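Local structure of actin-binding protein, cofilin/tropomyosin family protein, putative (Entamoeba histolytica, 4LIZ) at residues S2-S7 and F29-Q34; A53-D58 and T119-L124; I100-V105 and H113-A118. The protein binds actin filaments and stabilises them, and may thereby help to maintain F-actin during phagocytosis and pseudopod formation. All blocks are in the same frame, centred on the assembly; numbering follows the deposited sequence.

Contact 1 of 3, residues S2-S7 and F29-Q34; sequences SGFDLS and FGVQTQ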
loop_
_atom_site.group_PDB
_atom_site.type_symbol
_atom_site.label_atom_id
_atom_site.label_comp_id
_atom_site.label_asym_id
_atom_site.label_seq_id
_atom_site.Cartn_x
_atom_site.Cartn_y
_atom_site.Cartn_z
ATOM N N SER A 2 -8.178 -2.753 -15.884
ATOM C CA SER A 2 -7.857 -1.342 -15.929
ATOM C C SER A 2 -7.102 -0.761 -17.134
ATOM O O SER A 2 -7.115 0.364 -17.335
ATOM C CB SER A 2 -7.139 -0.917 -14.649
ATOM O OG SER A 2 -5.803 -1.261 -14.688
ATOM N N GLY A 3 -6.352 -1.576 -17.816
ATOM C CA GLY A 3 -5.479 -1.112 -18.863
ATOM C C GLY A 3 -4.140 -0.564 -18.425
ATOM O O GLY A 3 -3.461 0.053 -19.189
ATOM N N PHE A 4 -3.813 -0.715 -17.152
ATOM C CA PHE A 4 -2.546 -0.242 -16.643
ATOM C C PHE A 4 -1.515 -1.360 -16.673
ATOM O O PHE A 4 -1.854 -2.464 -16.399
ATOM C CB PHE A 4 -2.709 0.253 -15.194
ATOM C CG PHE A 4 -3.081 1.686 -15.090
ATOM C CD1 PHE A 4 -4.352 2.100 -15.407
ATOM C CD2 PHE A 4 -2.175 2.610 -14.733
ATOM C CE1 PHE A 4 -4.686 3.420 -15.343
ATOM C CE2 PHE A 4 -2.512 3.922 -14.658
ATOM C CZ PHE A 4 -3.767 4.332 -14.968
ATOM N N ASP A 5 -0.276 -1.001 -17.002
ATOM C CA ASP A 5 0.874 -1.885 -16.910
ATOM C C ASP A 5 1.294 -1.988 -15.429
ATOM O O ASP A 5 1.697 -1.020 -14.853
ATOM C CB ASP A 5 1.972 -1.315 -17.786
ATOM C CG ASP A 5 3.333 -2.042 -17.645
ATOM O OD1 ASP A 5 3.448 -3.032 -16.967
ATOM O OD2 ASP A 5 4.242 -1.599 -18.374
ATOM N N LEU A 6 1.173 -3.201 -14.932
ATOM C CA LEU A 6 1.534 -3.539 -13.513
ATOM C C LEU A 6 2.821 -4.321 -13.365
ATOM O O LEU A 6 3.094 -4.904 -12.321
ATOM C CB LEU A 6 0.376 -4.275 -12.795
ATOM C CG LEU A 6 -0.984 -3.619 -12.747
ATOM C CD1 LEU A 6 -1.909 -4.376 -11.818
ATOM C CD2 LEU A 6 -0.896 -2.153 -12.480
ATOM N N SER A 7 3.629 -4.336 -14.448
ATOM C CA SER A 7 4.894 -5.071 -14.468
ATOM C C SER A 7 5.838 -4.761 -13.301
ATOM O O SER A 7 6.677 -5.633 -12.952
ATOM C CB SER A 7 5.575 -4.914 -15.816
ATOM O OG SER A 7 5.925 -3.655 -16.143
ATOM N N PHE A 29 3.909 2.815 -4.650
ATOM C CA PHE A 29 3.810 2.934 -6.044
ATOM C C PHE A 29 3.106 4.191 -6.482
ATOM O O PHE A 29 2.095 4.594 -5.851
ATOM C CB PHE A 29 3.000 1.759 -6.671
ATOM C CG PHE A 29 3.564 0.371 -6.380
ATOM C CD1 PHE A 29 4.676 -0.065 -7.127
ATOM C CD2 PHE A 29 3.064 -0.458 -5.398
ATOM C CE1 PHE A 29 5.179 -1.319 -6.864
ATOM C CE2 PHE A 29 3.622 -1.721 -5.192
ATOM C CZ PHE A 29 4.688 -2.112 -5.926
ATOM N N GLY A 30 3.668 4.821 -7.468
ATOM C CA GLY A 30 3.003 5.909 -8.149
ATOM C C GLY A 30 2.464 5.504 -9.481
ATOM O O GLY A 30 2.637 4.393 -9.996
ATOM N N VAL A 31 1.664 6.391 -10.044
ATOM C CA VAL A 31 0.893 6.105 -11.233
ATOM C C VAL A 31 1.281 7.065 -12.330
ATOM O O VAL A 31 1.119 8.290 -12.145
ATOM C CB VAL A 31 -0.650 6.153 -10.855
ATOM C CG1 VAL A 31 -1.508 5.847 -12.077
ATOM C CG2 VAL A 31 -1.036 5.163 -9.832
ATOM N N GLN A 32 1.759 6.539 -13.448
ATOM C CA GLN A 32 2.024 7.315 -14.667
ATOM C C GLN A 32 0.941 6.996 -15.693
ATOM O O GLN A 32 0.302 5.966 -15.687
ATOM C CB GLN A 32 3.376 6.988 -15.255
ATOM C CG GLN A 32 4.518 7.348 -14.336
ATOM C CD GLN A 32 5.882 6.960 -14.882
ATOM O OE1 GLN A 32 6.001 6.311 -15.956
ATOM N NE2 GLN A 32 6.911 7.315 -14.151
ATOM N N THR A 33 0.688 7.996 -16.575
ATOM C CA THR A 33 -0.247 7.832 -17.685
ATOM C C THR A 33 0.484 8.069 -19.020
ATOM O O THR A 33 1.629 8.575 -19.042
ATOM C CB THR A 33 -1.440 8.770 -17.526
ATOM O OG1 THR A 33 -0.957 10.116 -17.482
ATOM C CG2 THR A 33 -2.212 8.452 -16.217
ATOM N N GLN A 34 -0.112 7.567 -20.101
ATOM C CA GLN A 34 0.433 7.738 -21.479
ATOM C C GLN A 34 1.916 7.436 -21.609
ATOM O O GLN A 34 2.693 8.301 -21.950
ATOM C CB GLN A 34 0.139 9.160 -21.987
ATOM C CG GLN A 34 -1.266 9.616 -21.642
ATOM C CD GLN A 34 -1.511 11.044 -22.087
ATOM O OE1 GLN A 34 -0.753 11.964 -21.736
ATOM N NE2 GLN A 34 -2.560 11.241 -22.874
#

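Contact 2 of 3, residues A53-D58 and T119-L124; sequences AALKED and TSLDDL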
loop_
_atom_site.group_PDB
_atom_site.type_symbol
_atom_site.label_atom_id
_atom_site.label_comp_id
_atom_site.label_asym_id
_atom_site.label_seq_id
_atom_site.Cartn_x
_atom_site.Cartn_y
_atom_site.Cartn_z
ATOM N N ALA A 53 5.436 9.414 4.533
ATOM C CA ALA A 53 6.308 10.395 3.971
ATOM C C ALA A 53 6.394 10.498 2.494
ATOM O O ALA A 53 6.714 11.517 1.892
ATOM C CB ALA A 53 7.720 10.177 4.540
ATOM N N ALA A 54 6.102 9.367 1.833
ATOM C CA ALA A 54 6.080 9.253 0.408
ATOM C C ALA A 54 4.750 9.558 -0.302
ATOM O O ALA A 54 4.757 9.695 -1.528
ATOM C CB ALA A 54 6.573 7.842 -0.040
ATOM N N LEU A 55 3.689 9.678 0.497
ATOM C CA LEU A 55 2.367 9.929 -0.084
ATOM C C LEU A 55 2.184 11.417 -0.426
ATOM O O LEU A 55 2.390 12.200 0.509
ATOM C CB LEU A 55 1.301 9.425 0.827
ATOM C CG LEU A 55 1.268 7.918 1.031
ATOM C CD1 LEU A 55 0.225 7.475 2.077
ATOM C CD2 LEU A 55 1.025 7.180 -0.240
ATOM N N LYS A 56 1.773 11.750 -1.595
ATOM C CA LYS A 56 1.754 13.151 -2.098
ATOM C C LYS A 56 0.298 13.602 -2.263
ATOM O O LYS A 56 -0.575 12.879 -2.734
ATOM C CB LYS A 56 2.505 13.235 -3.381
ATOM C CG LYS A 56 3.971 12.822 -3.357
ATOM C CD LYS A 56 4.718 13.567 -2.232
ATOM C CE LYS A 56 6.185 13.123 -2.159
ATOM N NZ LYS A 56 6.606 13.266 -0.747
ATOM N N GLU A 57 0.052 14.824 -1.779
ATOM C CA GLU A 57 -1.291 15.380 -1.796
ATOM C C GLU A 57 -1.916 15.476 -3.139
ATOM O O GLU A 57 -3.168 15.402 -3.245
ATOM C CB GLU A 57 -1.203 16.839 -1.220
ATOM C CG GLU A 57 -2.609 17.384 -0.898
ATOM C CD GLU A 57 -2.699 18.880 -0.718
ATOM O OE1 GLU A 57 -1.658 19.524 -0.418
ATOM O OE2 GLU A 57 -3.850 19.368 -0.862
ATOM N N ASP A 58 -1.166 15.538 -4.179
ATOM C CA ASP A 58 -1.672 15.629 -5.540
ATOM C C ASP A 58 -1.630 14.390 -6.389
ATOM O O ASP A 58 -1.728 14.438 -7.615
ATOM C CB ASP A 58 -1.033 16.804 -6.269
ATOM C CG ASP A 58 0.409 16.581 -6.551
ATOM O OD1 ASP A 58 1.004 15.684 -5.923
ATOM O OD2 ASP A 58 0.948 17.262 -7.436
ATOM N N THR A 119 -7.344 9.424 1.905
ATOM C CA THR A 119 -7.279 10.635 1.131
ATOM C C THR A 119 -6.499 11.747 1.869
ATOM O O THR A 119 -6.152 12.700 1.288
ATOM C CB THR A 119 -8.692 11.165 0.727
ATOM O OG1 THR A 119 -9.383 11.588 1.891
ATOM C CG2 THR A 119 -9.487 10.070 -0.018
ATOM N N SER A 120 -6.234 11.509 3.132
ATOM C CA SER A 120 -5.498 12.409 3.973
ATOM C C SER A 120 -4.594 11.587 4.901
ATOM O O SER A 120 -4.896 10.494 5.215
ATOM C CB SER A 120 -6.510 13.225 4.783
ATOM O OG SER A 120 -6.084 13.537 6.018
ATOM N N LEU A 121 -3.491 12.194 5.323
ATOM C CA LEU A 121 -2.622 11.548 6.272
ATOM C C LEU A 121 -3.305 11.238 7.601
ATOM O O LEU A 121 -2.908 10.338 8.230
ATOM C CB LEU A 121 -1.286 12.293 6.457
ATOM C CG LEU A 121 -0.425 12.417 5.212
ATOM C CD1 LEU A 121 0.808 13.237 5.480
ATOM C CD2 LEU A 121 -0.026 11.082 4.594
ATOM N N ASP A 122 -4.330 11.981 7.967
ATOM C CA ASP A 122 -5.068 11.683 9.147
ATOM C C ASP A 122 -5.807 10.376 9.075
ATOM O O ASP A 122 -6.270 9.949 10.046
ATOM C CB ASP A 122 -6.080 12.805 9.460
ATOM C CG ASP A 122 -5.416 14.174 9.759
ATOM O OD1 ASP A 122 -4.323 14.231 10.303
ATOM O OD2 ASP A 122 -6.030 15.213 9.480
ATOM N N ASP A 123 -5.968 9.809 7.883
ATOM C CA ASP A 123 -6.624 8.543 7.726
ATOM C C ASP A 123 -5.702 7.395 8.113
ATOM O O ASP A 123 -6.123 6.305 8.164
ATOM C CB ASP A 123 -7.064 8.308 6.260
ATOM C CG ASP A 123 -8.194 9.218 5.811
ATOM O OD1 ASP A 123 -8.968 9.619 6.676
ATOM O OD2 ASP A 123 -8.266 9.523 4.652
ATOM N N LEU A 124 -4.415 7.686 8.285
ATOM C CA LEU A 124 -3.403 6.654 8.456
ATOM C C LEU A 124 -2.637 6.858 9.760
ATOM O O LEU A 124 -1.725 7.627 9.829
ATOM C CB LEU A 124 -2.422 6.676 7.263
ATOM C CG LEU A 124 -3.037 6.427 5.875
ATOM C CD1 LEU A 124 -1.998 6.725 4.816
ATOM C CD2 LEU A 124 -3.526 4.996 5.771
#

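Contact 3 of 3, residues I100-V105 and H113-A118; sequences ILKGDV and HIELHA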
loop_
_atom_site.group_PDB
_atom_site.type_symbol
_atom_site.label_atom_id
_atom_site.label_comp_id
_atom_site.label_asym_id
_atom_site.label_seq_id
_atom_site.Cartn_x
_atom_site.Cartn_y
_atom_site.Cartn_z
ATOM N N ILE A 100 -11.082 0.463 -10.338
ATOM C CA ILE A 100 -10.766 -0.594 -11.326
ATOM C C ILE A 100 -9.211 -0.863 -11.233
ATOM O O ILE A 100 -8.800 -2.040 -11.252
ATOM C CB ILE A 100 -11.241 -0.289 -12.728
ATOM C CG1 ILE A 100 -11.213 -1.509 -13.578
ATOM C CG2 ILE A 100 -10.614 0.889 -13.337
ATOM C CD1 ILE A 100 -11.932 -1.376 -14.877
ATOM N N LEU A 101 -8.425 0.203 -11.057
ATOM C CA LEU A 101 -6.946 0.008 -10.986
ATOM C C LEU A 101 -6.669 -0.742 -9.697
ATOM O O LEU A 101 -5.829 -1.671 -9.658
ATOM C CB LEU A 101 -6.313 1.303 -11.016
ATOM C CG LEU A 101 -4.759 1.321 -10.845
ATOM C CD1 LEU A 101 -4.103 0.383 -11.819
ATOM C CD2 LEU A 101 -4.278 2.732 -11.023
ATOM N N LYS A 102 -7.233 -0.361 -8.572
ATOM C CA LYS A 102 -7.080 -1.007 -7.264
ATOM C C LYS A 102 -7.372 -2.506 -7.358
ATOM O O LYS A 102 -6.672 -3.316 -6.772
ATOM C CB LYS A 102 -8.014 -0.318 -6.255
ATOM C CG LYS A 102 -7.944 -0.852 -4.890
ATOM C CD LYS A 102 -9.229 -0.358 -4.051
ATOM C CE LYS A 102 -9.348 1.108 -3.972
ATOM N NZ LYS A 102 -10.454 1.515 -3.072
ATOM N N GLY A 103 -8.437 -2.884 -8.080
ATOM C CA GLY A 103 -8.779 -4.266 -8.213
ATOM C C GLY A 103 -7.654 -5.023 -8.901
ATOM O O GLY A 103 -7.326 -6.168 -8.489
ATOM N N ASP A 104 -7.109 -4.463 -9.956
ATOM C CA ASP A 104 -5.984 -5.098 -10.710
ATOM C C ASP A 104 -4.790 -5.191 -9.740
ATOM O O ASP A 104 -4.086 -6.246 -9.707
ATOM C CB ASP A 104 -5.645 -4.330 -11.882
ATOM C CG ASP A 104 -6.629 -4.482 -13.060
ATOM O OD1 ASP A 104 -7.549 -5.303 -12.979
ATOM O OD2 ASP A 104 -6.334 -3.810 -14.024
ATOM N N VAL A 105 -4.481 -4.151 -8.988
ATOM C CA VAL A 105 -3.349 -4.161 -8.090
ATOM C C VAL A 105 -3.516 -5.223 -7.025
ATOM O O VAL A 105 -2.580 -5.959 -6.700
ATOM C CB VAL A 105 -3.138 -2.783 -7.462
ATOM C CG1 VAL A 105 -2.140 -2.822 -6.263
ATOM C CG2 VAL A 105 -2.731 -1.764 -8.487
ATOM N N HIS A 113 -3.532 -8.363 5.342
ATOM C CA HIS A 113 -4.392 -8.495 6.473
ATOM C C HIS A 113 -5.349 -7.407 6.668
ATOM O O HIS A 113 -6.424 -7.631 7.245
ATOM C CB HIS A 113 -3.535 -8.661 7.712
ATOM C CG HIS A 113 -2.733 -9.898 7.664
ATOM N ND1 HIS A 113 -1.474 -9.942 7.119
ATOM C CD2 HIS A 113 -3.045 -11.179 8.009
ATOM C CE1 HIS A 113 -1.046 -11.185 7.107
ATOM N NE2 HIS A 113 -1.973 -11.951 7.690
ATOM N N ILE A 114 -5.071 -6.190 6.166
ATOM C CA ILE A 114 -5.940 -5.096 6.204
ATOM C C ILE A 114 -5.773 -4.301 4.942
ATOM O O ILE A 114 -4.673 -4.217 4.328
ATOM C CB ILE A 114 -5.845 -4.210 7.372
ATOM C CG1 ILE A 114 -4.497 -3.623 7.509
ATOM C CG2 ILE A 114 -6.212 -4.917 8.716
ATOM C CD1 ILE A 114 -4.493 -2.435 8.453
ATOM N N GLU A 115 -6.847 -3.682 4.450
ATOM C CA GLU A 115 -6.895 -2.776 3.351
ATOM C C GLU A 115 -7.500 -1.467 3.793
ATOM O O GLU A 115 -8.544 -1.463 4.509
ATOM C CB GLU A 115 -7.785 -3.336 2.204
ATOM C CG GLU A 115 -8.087 -2.327 1.144
ATOM C CD GLU A 115 -8.870 -2.859 -0.069
ATOM O OE1 GLU A 115 -9.231 -4.085 -0.028
ATOM O OE2 GLU A 115 -9.075 -2.052 -0.978
ATOM N N LEU A 116 -6.871 -0.361 3.470
ATOM C CA LEU A 116 -7.301 0.977 3.849
ATOM C C LEU A 116 -7.326 1.836 2.631
ATOM O O LEU A 116 -6.385 1.807 1.776
ATOM C CB LEU A 116 -6.361 1.646 4.839
ATOM C CG LEU A 116 -6.011 0.758 6.037
ATOM C CD1 LEU A 116 -4.631 0.973 6.680
ATOM C CD2 LEU A 116 -7.212 0.772 6.919
ATOM N N HIS A 117 -8.326 2.673 2.438
ATOM C CA HIS A 117 -8.324 3.683 1.492
ATOM C C HIS A 117 -8.162 5.057 2.206
ATOM O O HIS A 117 -8.959 5.367 3.158
ATOM C CB HIS A 117 -9.640 3.758 0.642
ATOM C CG HIS A 117 -9.628 4.805 -0.396
ATOM N ND1 HIS A 117 -8.753 4.849 -1.458
ATOM C CD2 HIS A 117 -10.326 5.962 -0.488
ATOM C CE1 HIS A 117 -8.933 5.910 -2.177
ATOM N NE2 HIS A 117 -9.897 6.611 -1.594
ATOM N N ALA A 118 -7.263 5.887 1.772
ATOM C CA ALA A 118 -6.977 7.135 2.461
ATOM C C ALA A 118 -6.900 8.250 1.448
ATOM O O ALA A 118 -6.485 8.130 0.302
ATOM C CB ALA A 118 -5.601 7.022 3.179
HETATM O O HOH W 1 -9.122 0.632 -0.733
#

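Contact 1 of 3, residues S2-S7 and F29-Q34
Phe4 lies over the end of strand 26-32 and meets it through one corner of its ring. CE2 of Phe4 does the touching: it stands 3.4 Å from CG1 of Val31, close for two carbons, and 3.6 Å from the backbone O of Gln32. Both neighbours come in obliquely to the ring, and the side chains of Phe4 and Val31 cross at about a right angle. On Val31 the touching methyl is the one placed anti to the backbone N (chi1 -180°), while CG2 turns off beside that nitrogen.

Away from this corner the contact thins out quickly. Gln32 and Thr33 are exposed, and Thr33 OG1 bonds to a buffer molecule probably left from crystallisation. The closest CA atoms, Phe4 CA and Thr33 CA, are still 8.5 Å apart. Two turns within the loop help to shape it: an ST turn, with Phe4 N on Ser2 OG at 3.2 Å, and an Asx turn in which Asp5 OD1 takes both N and OG of Ser7.

Phe4 also packs on Leu101 of helix 92-108, and Asp5 shares backbone bonds with Asn36 and Leu38, so the N-terminal segment is lodged between that helix and the edge strand 37-44.

Contact 2 of 3, residues A53-D58 and T119-L124
Leu55 and Leu124 reach toward each other tip to tip, CD1 of Leu55 lying 3.6 Å from CD1 of Leu124. Both use the same common leucine shape: CG sits beside the backbone N and opposite the carbonyl carbon, with chi1 -65° in Leu55 and -60° in Leu124, and each chain then runs on extended, which carries CD1 out to the far end. Leu121 has nearly the same torsions but starts from a different direction, and it arrives more loosely, CD2 of Leu121 being 4.3 Å from CB of Leu55. The one leucine on 53-58 is thus met at its tip by a buried partner and near its root by an exposed one.

In the ADF-homology fold of this family, these residues join the exit of helix 48-54 to the loop between strand 114-118 and helix 126-137. Trp84 of strand 76-85 touches both Leu55 and Leu121, and Leu124 rests on Ile82 of the same strand.

The 119-124 turn is held from within by Asp123. OD2 of Asp123 takes Thr119 N at 2.9 Å, nearly along the C-O bond, and Ser120 N at 3.2 Å from above the carboxylate plane. Ser120 OG accepts from Asp122 N in an ST turn, just where the 3-10 segment 121-123 begins. Farther out, Leu124 O receives NZ of Lys52.

Contact 3 of 3, residues I100-V105 and H113-A118
A turn of helix 92-108 and strand 114-118 lie side by side here with their backbones well apart, Lys102 CA and His117 CA, the nearest CA pair, being 10.0 Å from each other. Segment 100-105 is regular helix, with Val105 N bonded to Leu101 O, and the strand is extended from Ile114 to Ala118. The gap is bridged by long polar side chains.

Lys102 leaves the helix with CG anti to its own nitrogen (chi1 -179°) and chi2 also extended, and this brings CD of Lys102 to 3.5 Å from OE2 of Glu115. The bend at chi3 (-59°) then turns CE and NZ aside. Glu115 comes to meet it fully extended. The charged ends do not form a salt bridge, since NZ of Lys102 and OE2 of Glu115 are 4.4 Å apart; a water fills the step instead. It accepts from Lys102 NZ at 2.8 Å and donates to Glu115 OE2 at 2.7 Å. The other carboxylate oxygen, OE1, is taken by Lys106 in a salt bridge, so the acid lies between two lysines, which would probably favour its charged form.

His117 crosses Lys102 at about a right angle; ND1 of His117 is 4.1 Å from Lys102 NZ, which approaches the ring obliquely. That ring nitrogen is bonded to Ser83 OG on the neighbouring strand, which helps set the ring's rotation.

Strand 76-85, helix 92-108 and the parallel strand 114-118 make up a beta-alpha-beta crossover, the one parallel pairing in the mixed sheet of this ADF-type domain.

Overall arrangement
Contact 1 comes first along the chain, closing a loop that carries helix 10-17 and laying the N-terminal segment against the end of strand 26-32. It is complete before contact 2 opens at the exit of helix 48-54. Contact 2 closes only at 119-124, and contact 3 is nested inside that long loop, tying helix 92-108 to strand 114-118. Although contacts 1 and 3 are far apart in sequence, they touch: Ser2 OG lies 2.7 Å from Asp104 OD2, a probable hydrogen bond. Contacts 2 and 3 meet where Leu124 packs on Ala118. Contacts 1 and 2 stay apart, their centres about 20 Å from each other, while contact 3 touches both.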